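Local atomic coordinates of CBS domain-containing protein (Pyrococcus horikoshii, PDB entry 2YZI), a protein that is of unknown function but, as a tandem pair of CBS domains, probably acts as a regulatory module that may bind adenosine-containing ligands, as many CBS proteins do. Residues Lys16-Lys21 against Met34-Gly39; Gly48-Phe53 against Arg80-Ala85. All coordinates share one frame; numbering follows the deposited sequence.

Interaction 1. Residues Lys16-Lys21 against Met34-Gly39; sequences KLLGVK and MEFDVG
K16 and L18 meet F36 and V38 in a surface contact that combines one hydrogen bond with apolar packing, where the chain entering strand 19-20 passes the turn that follows helix 26-35. The polar element is the ammonium group of K16: NZ donates to the carbonyl oxygen O of F36 at 2.8 Å. The C=O...N angle of 136°, with the donor in the carbonyl plane, places NZ on a lone pair. K16 CG stands anti to the backbone N (chi1 -178°), and the chain bends farther out, at chi3 and chi4, before NZ reaches the carbonyl. F36 is the first residue to leave helical geometry, so K16 binds a carbonyl just past the helical turns. NZ also lies at the edge of the F36 ring, near its plane, 4.0 Å from CD1 of F36.

The aliphatic part of the same lysine serves V38: CD of K16 lies 3.9 Å from CG1 of V38, the two side chains crossing obliquely. L18 supplies the other apolar half. Its methyl CD2 comes within 3.5 Å of CD2 of F36, and the leucine crosses the phenylalanine at about a right angle. Its other methyl, CD1, lies a looser 4.4 Å from CG1 of V38. L18 also packs on L32 of helix 26-35 and on L41 of strand 40-44, which connects the contact to the helix and the neighbouring strand of the sheet. A charge lies nearby in D37, whose OD2 is 6.9 Å from NZ of K16, too far for a salt bridge; D37 has a long, weak ion pair with K104 of the second subunit. The arrangement belongs to the beta-alpha-beta unit formed by strand 19-20, helix 26-35 and strand 40-44, part of the first CBS motif.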
loop_
_atom_site.group_PDB
_atom_site.type_symbol
_atom_site.label_atom_id
_atom_site.label_comp_id
_atom_site.label_asym_id
_atom_site.label_seq_id
_atom_site.Cartn_x
_atom_site.Cartn_y
_atom_site.Cartn_z
ATOM N N LYS B 16 -0.448 -0.074 16.122
ATOM C CA LYS B 16 -1.470 -0.804 15.384
ATOM C C LYS B 16 -0.873 -1.953 14.562
ATOM O O LYS B 16 -0.787 -1.874 13.339
ATOM C CB LYS B 16 -2.222 0.167 14.469
ATOM C CG LYS B 16 -3.358 -0.451 13.675
ATOM C CD LYS B 16 -3.874 0.525 12.628
ATOM C CE LYS B 16 -5.308 0.918 12.894
ATOM N NZ LYS B 16 -6.192 -0.274 12.878
ATOM N N LEU B 17 -0.478 -3.021 15.243
ATOM C CA LEU B 17 0.115 -4.187 14.592
ATOM C C LEU B 17 -0.724 -5.421 14.909
ATOM O O LEU B 17 -0.704 -5.921 16.033
ATOM C CB LEU B 17 1.551 -4.365 15.095
ATOM C CG LEU B 17 2.299 -5.681 14.897
ATOM C CD1 LEU B 17 2.310 -6.083 13.430
ATOM C CD2 LEU B 17 3.718 -5.511 15.432
ATOM N N LEU B 18 -1.467 -5.906 13.923
ATOM C CA LEU B 18 -2.321 -7.060 14.147
ATOM C C LEU B 18 -1.711 -8.396 13.782
ATOM O O LEU B 18 -0.954 -8.514 12.826
ATOM C CB LEU B 18 -3.655 -6.897 13.414
ATOM C CG LEU B 18 -4.610 -5.892 14.060
ATOM C CD1 LEU B 18 -4.139 -4.472 13.764
ATOM C CD2 LEU B 18 -6.008 -6.103 13.536
ATOM N N GLY B 19 -2.060 -9.407 14.563
ATOM C CA GLY B 19 -1.552 -10.738 14.322
ATOM C C GLY B 19 -2.655 -11.764 14.166
ATOM O O GLY B 19 -3.780 -11.572 14.632
ATOM N N VAL B 20 -2.330 -12.850 13.479
ATOM C CA VAL B 20 -3.263 -13.943 13.275
ATOM C C VAL B 20 -2.488 -15.216 13.574
ATOM O O VAL B 20 -1.258 -15.208 13.571
ATOM C CB VAL B 20 -3.782 -13.992 11.817
ATOM C CG1 VAL B 20 -4.601 -12.739 11.512
ATOM C CG2 VAL B 20 -2.616 -14.115 10.843
ATOM N N LYS B 21 -3.193 -16.302 13.852
ATOM C CA LYS B 21 -2.515 -17.558 14.121
ATOM C C LYS B 21 -2.149 -18.191 12.778
ATOM O O LYS B 21 -2.680 -17.800 11.735
ATOM C CB LYS B 21 -3.417 -18.489 14.934
ATOM C CG LYS B 21 -3.692 -17.990 16.340
ATOM C CD LYS B 21 -4.422 -19.036 17.165
ATOM C CE LYS B 21 -4.618 -18.572 18.602
ATOM N NZ LYS B 21 -3.322 -18.254 19.265
HETATM N N MSE B 34 -8.978 -5.673 5.952
HETATM C CA MSE B 34 -9.860 -4.641 5.425
HETATM C C MSE B 34 -10.609 -3.967 6.570
HETATM O O MSE B 34 -10.889 -2.776 6.508
HETATM C CB MSE B 34 -10.855 -5.244 4.426
HETATM C CG MSE B 34 -10.199 -5.910 3.222
HETATM SE SE MSE B 34 -9.054 -4.679 2.242
HETATM C CE MSE B 34 -8.590 -5.759 0.718
ATOM N N GLU B 35 -10.912 -4.728 7.619
ATOM C CA GLU B 35 -11.631 -4.195 8.775
ATOM C C GLU B 35 -10.796 -3.162 9.520
ATOM O O GLU B 35 -11.264 -2.064 9.806
ATOM C CB GLU B 35 -12.006 -5.319 9.744
ATOM C CG GLU B 35 -12.882 -4.861 10.919
ATOM C CD GLU B 35 -13.054 -5.921 11.999
ATOM O OE1 GLU B 35 -13.045 -7.131 11.676
ATOM O OE2 GLU B 35 -13.215 -5.542 13.176
ATOM N N PHE B 36 -9.556 -3.523 9.826
ATOM C CA PHE B 36 -8.659 -2.642 10.558
ATOM C C PHE B 36 -7.723 -1.773 9.724
ATOM O O PHE B 36 -6.811 -1.142 10.252
ATOM C CB PHE B 36 -7.885 -3.459 11.583
ATOM C CG PHE B 36 -8.719 -3.849 12.766
ATOM C CD1 PHE B 36 -9.027 -2.912 13.747
ATOM C CD2 PHE B 36 -9.251 -5.124 12.870
ATOM C CE1 PHE B 36 -9.857 -3.238 14.814
ATOM C CE2 PHE B 36 -10.080 -5.457 13.935
ATOM C CZ PHE B 36 -10.383 -4.511 14.906
ATOM N N ASP B 37 -7.954 -1.750 8.417
ATOM C CA ASP B 37 -7.189 -0.903 7.521
ATOM C C ASP B 37 -5.666 -1.060 7.545
ATOM O O ASP B 37 -4.941 -0.057 7.567
ATOM C CB ASP B 37 -7.540 0.554 7.819
ATOM C CG ASP B 37 -7.482 1.427 6.595
ATOM O OD1 ASP B 37 -8.302 1.207 5.680
ATOM O OD2 ASP B 37 -6.623 2.330 6.540
ATOM N N VAL B 38 -5.180 -2.297 7.538
ATOM C CA VAL B 38 -3.737 -2.533 7.534
ATOM C C VAL B 38 -3.327 -3.354 6.316
ATOM O O VAL B 38 -4.083 -4.209 5.847
ATOM C CB VAL B 38 -3.269 -3.239 8.822
ATOM C CG1 VAL B 38 -3.479 -2.320 10.013
ATOM C CG2 VAL B 38 -4.014 -4.546 9.012
ATOM N N GLY B 39 -2.133 -3.080 5.797
ATOM C CA GLY B 39 -1.661 -3.787 4.622
ATOM C C GLY B 39 -0.875 -5.052 4.908
ATOM O O GLY B 39 -0.498 -5.778 3.986
#

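Interaction 2. Residues Gly48-Phe53 against Arg80-Ala85; sequences GNVVGF and RNLITA
L82, on the chain leading into strand 84-86, sets one methyl on V50 and the other on F53 of strand 50-55. The tight end is at F53: CD2 of L82 is 3.4 Å from CB of F53 and 4.1 Å from its CG. The methyl therefore meets the root of the aromatic side chain, approaching the ring obliquely. F53 CG is anti to the backbone N (chi1 177°), and the rest of the ring leads away from 80-85, toward L107 of strand 105-110 and V42 of strand 40-44. L82 likewise touches L107, so the leucine and the phenylalanine share a neighbour in the second sheet.

Packing slackens toward V50, where CG1 meets CD1 of L82 at 4.0 Å. The solvent side is formed by the exposed R80. Its CG lies 3.9 Å from the carbonyl O of V51, an approach of aliphatic carbon to oxygen, while the chain runs extended from CG to NE. NH2 of this arginine makes a weak hydrogen bond to the carbonyl of E75, elsewhere in the same chain. Beside R80 the backbones come closest, CA of G52 lying 4.7 Å from CA of R80. V51 and G52 both face V43, forming a classic beta bulge in the strand.

No hydrogen bond links the two segments, although T79, immediately before R80, bonds through OG1 to the carbonyl of F53 and also joins F53 by a backbone hydrogen bond. The L82 contacts with V50 and F53 are apolar, while at R80 aliphatic carbon meets a carbonyl oxygen without a hydrogen bond. Such chemistry implies that between these two segments the join rests on van der Waals packing, mostly through L82, and that the hydrogen bonds come from the adjoining T79.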
loop_
_atom_site.group_PDB
_atom_site.type_symbol
_atom_site.label_atom_id
_atom_site.label_comp_id
_atom_site.label_asym_id
_atom_site.label_seq_id
_atom_site.Cartn_x
_atom_site.Cartn_y
_atom_site.Cartn_z
ATOM N N GLY B 48 2.940 -17.184 21.717
ATOM C CA GLY B 48 2.918 -15.737 21.599
ATOM C C GLY B 48 4.065 -15.113 20.830
ATOM O O GLY B 48 4.282 -13.906 20.914
ATOM N N ASN B 49 4.789 -15.911 20.059
ATOM C CA ASN B 49 5.927 -15.380 19.325
ATOM C C ASN B 49 5.692 -15.267 17.833
ATOM O O ASN B 49 4.936 -16.044 17.256
ATOM C CB ASN B 49 7.162 -16.239 19.593
ATOM C CG ASN B 49 7.360 -16.514 21.071
ATOM O OD1 ASN B 49 7.212 -15.623 21.900
ATOM N ND2 ASN B 49 7.702 -17.752 21.406
ATOM N N VAL B 50 6.341 -14.289 17.211
ATOM C CA VAL B 50 6.187 -14.101 15.782
ATOM C C VAL B 50 6.878 -15.219 15.019
ATOM O O VAL B 50 8.076 -15.467 15.192
ATOM C CB VAL B 50 6.764 -12.763 15.304
ATOM C CG1 VAL B 50 6.546 -12.628 13.797
ATOM C CG2 VAL B 50 6.108 -11.610 16.049
ATOM N N VAL B 51 6.102 -15.894 14.184
ATOM C CA VAL B 51 6.601 -16.988 13.378
ATOM C C VAL B 51 6.546 -16.621 11.911
ATOM O O VAL B 51 7.117 -17.308 11.077
ATOM C CB VAL B 51 5.766 -18.254 13.597
ATOM C CG1 VAL B 51 6.043 -18.832 14.988
ATOM C CG2 VAL B 51 4.290 -17.920 13.455
ATOM N N GLY B 52 5.858 -15.531 11.594
ATOM C CA GLY B 52 5.758 -15.131 10.208
ATOM C C GLY B 52 5.276 -13.715 9.979
ATOM O O GLY B 52 4.996 -12.981 10.919
ATOM N N PHE B 53 5.157 -13.353 8.708
ATOM C CA PHE B 53 4.736 -12.019 8.310
ATOM C C PHE B 53 4.301 -12.078 6.849
ATOM O O PHE B 53 4.870 -12.848 6.058
ATOM C CB PHE B 53 5.924 -11.061 8.435
ATOM C CG PHE B 53 5.632 -9.659 7.993
ATOM C CD1 PHE B 53 5.042 -8.745 8.865
ATOM C CD2 PHE B 53 5.976 -9.236 6.705
ATOM C CE1 PHE B 53 4.805 -7.435 8.466
ATOM C CE2 PHE B 53 5.744 -7.929 6.299
ATOM C CZ PHE B 53 5.157 -7.026 7.182
ATOM N N ARG B 80 9.039 -16.155 6.396
ATOM C CA ARG B 80 9.519 -16.504 7.722
ATOM C C ARG B 80 10.780 -15.819 8.264
ATOM O O ARG B 80 11.563 -16.416 9.004
ATOM C CB ARG B 80 9.648 -18.026 7.820
ATOM C CG ARG B 80 8.318 -18.760 7.650
ATOM C CD ARG B 80 8.491 -20.277 7.834
ATOM N NE ARG B 80 7.216 -20.986 7.875
ATOM C CZ ARG B 80 6.434 -21.189 6.822
ATOM N NH1 ARG B 80 6.797 -20.736 5.631
ATOM N NH2 ARG B 80 5.296 -21.851 6.960
ATOM N N ASN B 81 10.974 -14.565 7.886
ATOM C CA ASN B 81 12.073 -13.761 8.406
ATOM C C ASN B 81 11.550 -12.346 8.286
ATOM O O ASN B 81 10.783 -12.049 7.373
ATOM C CB ASN B 81 13.374 -13.943 7.617
ATOM C CG ASN B 81 13.206 -13.700 6.147
ATOM O OD1 ASN B 81 12.757 -14.576 5.415
ATOM N ND2 ASN B 81 13.556 -12.502 5.702
ATOM N N LEU B 82 11.938 -11.475 9.208
ATOM C CA LEU B 82 11.448 -10.109 9.194
ATOM C C LEU B 82 12.486 -9.066 8.820
ATOM O O LEU B 82 13.672 -9.225 9.084
ATOM C CB LEU B 82 10.887 -9.766 10.569
ATOM C CG LEU B 82 9.994 -10.839 11.187
ATOM C CD1 LEU B 82 9.759 -10.534 12.665
ATOM C CD2 LEU B 82 8.683 -10.916 10.420
ATOM N N ILE B 83 12.019 -7.992 8.194
ATOM C CA ILE B 83 12.882 -6.880 7.826
ATOM C C ILE B 83 12.460 -5.812 8.812
ATOM O O ILE B 83 11.300 -5.385 8.830
ATOM C CB ILE B 83 12.636 -6.403 6.389
ATOM C CG1 ILE B 83 13.073 -7.495 5.415
ATOM C CG2 ILE B 83 13.401 -5.113 6.125
ATOM C CD1 ILE B 83 14.550 -7.909 5.572
ATOM N N THR B 84 13.411 -5.390 9.635
ATOM C CA THR B 84 13.129 -4.427 10.676
ATOM C C THR B 84 14.025 -3.214 10.693
ATOM O O THR B 84 14.964 -3.086 9.913
ATOM C CB THR B 84 13.256 -5.090 12.047
ATOM O OG1 THR B 84 14.621 -5.474 12.244
ATOM C CG2 THR B 84 12.375 -6.328 12.135
ATOM N N ALA B 85 13.710 -2.330 11.623
ATOM C CA ALA B 85 14.444 -1.109 11.838
ATOM C C ALA B 85 14.363 -0.895 13.335
ATOM O O ALA B 85 13.365 -1.233 13.960
ATOM C CB ALA B 85 13.780 0.043 11.101
#

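How the interactions relate
Neither contact is a core contact: both lie toward the surface, though G52 in interaction 2 is buried whereas none of the touching residues of interaction 1 is. Both reach the sheet of strands 19-20, 40-44 and 50-55, interaction 1 at the entry to strand 19-20 and interaction 2 on strand 50-55, the outermost strands within the chain. Their centres are about 15 Å apart and their nearest atoms about 6 Å, without touching. Interaction 1 stays within one CBS motif and adds a lysine-to-carbonyl hydrogen bond to its apolar packing; interaction 2 spans the two motifs and has no hydrogen bond between its segments. The second subunit comes within reach of 34-39 but touches neither segment of interaction 2.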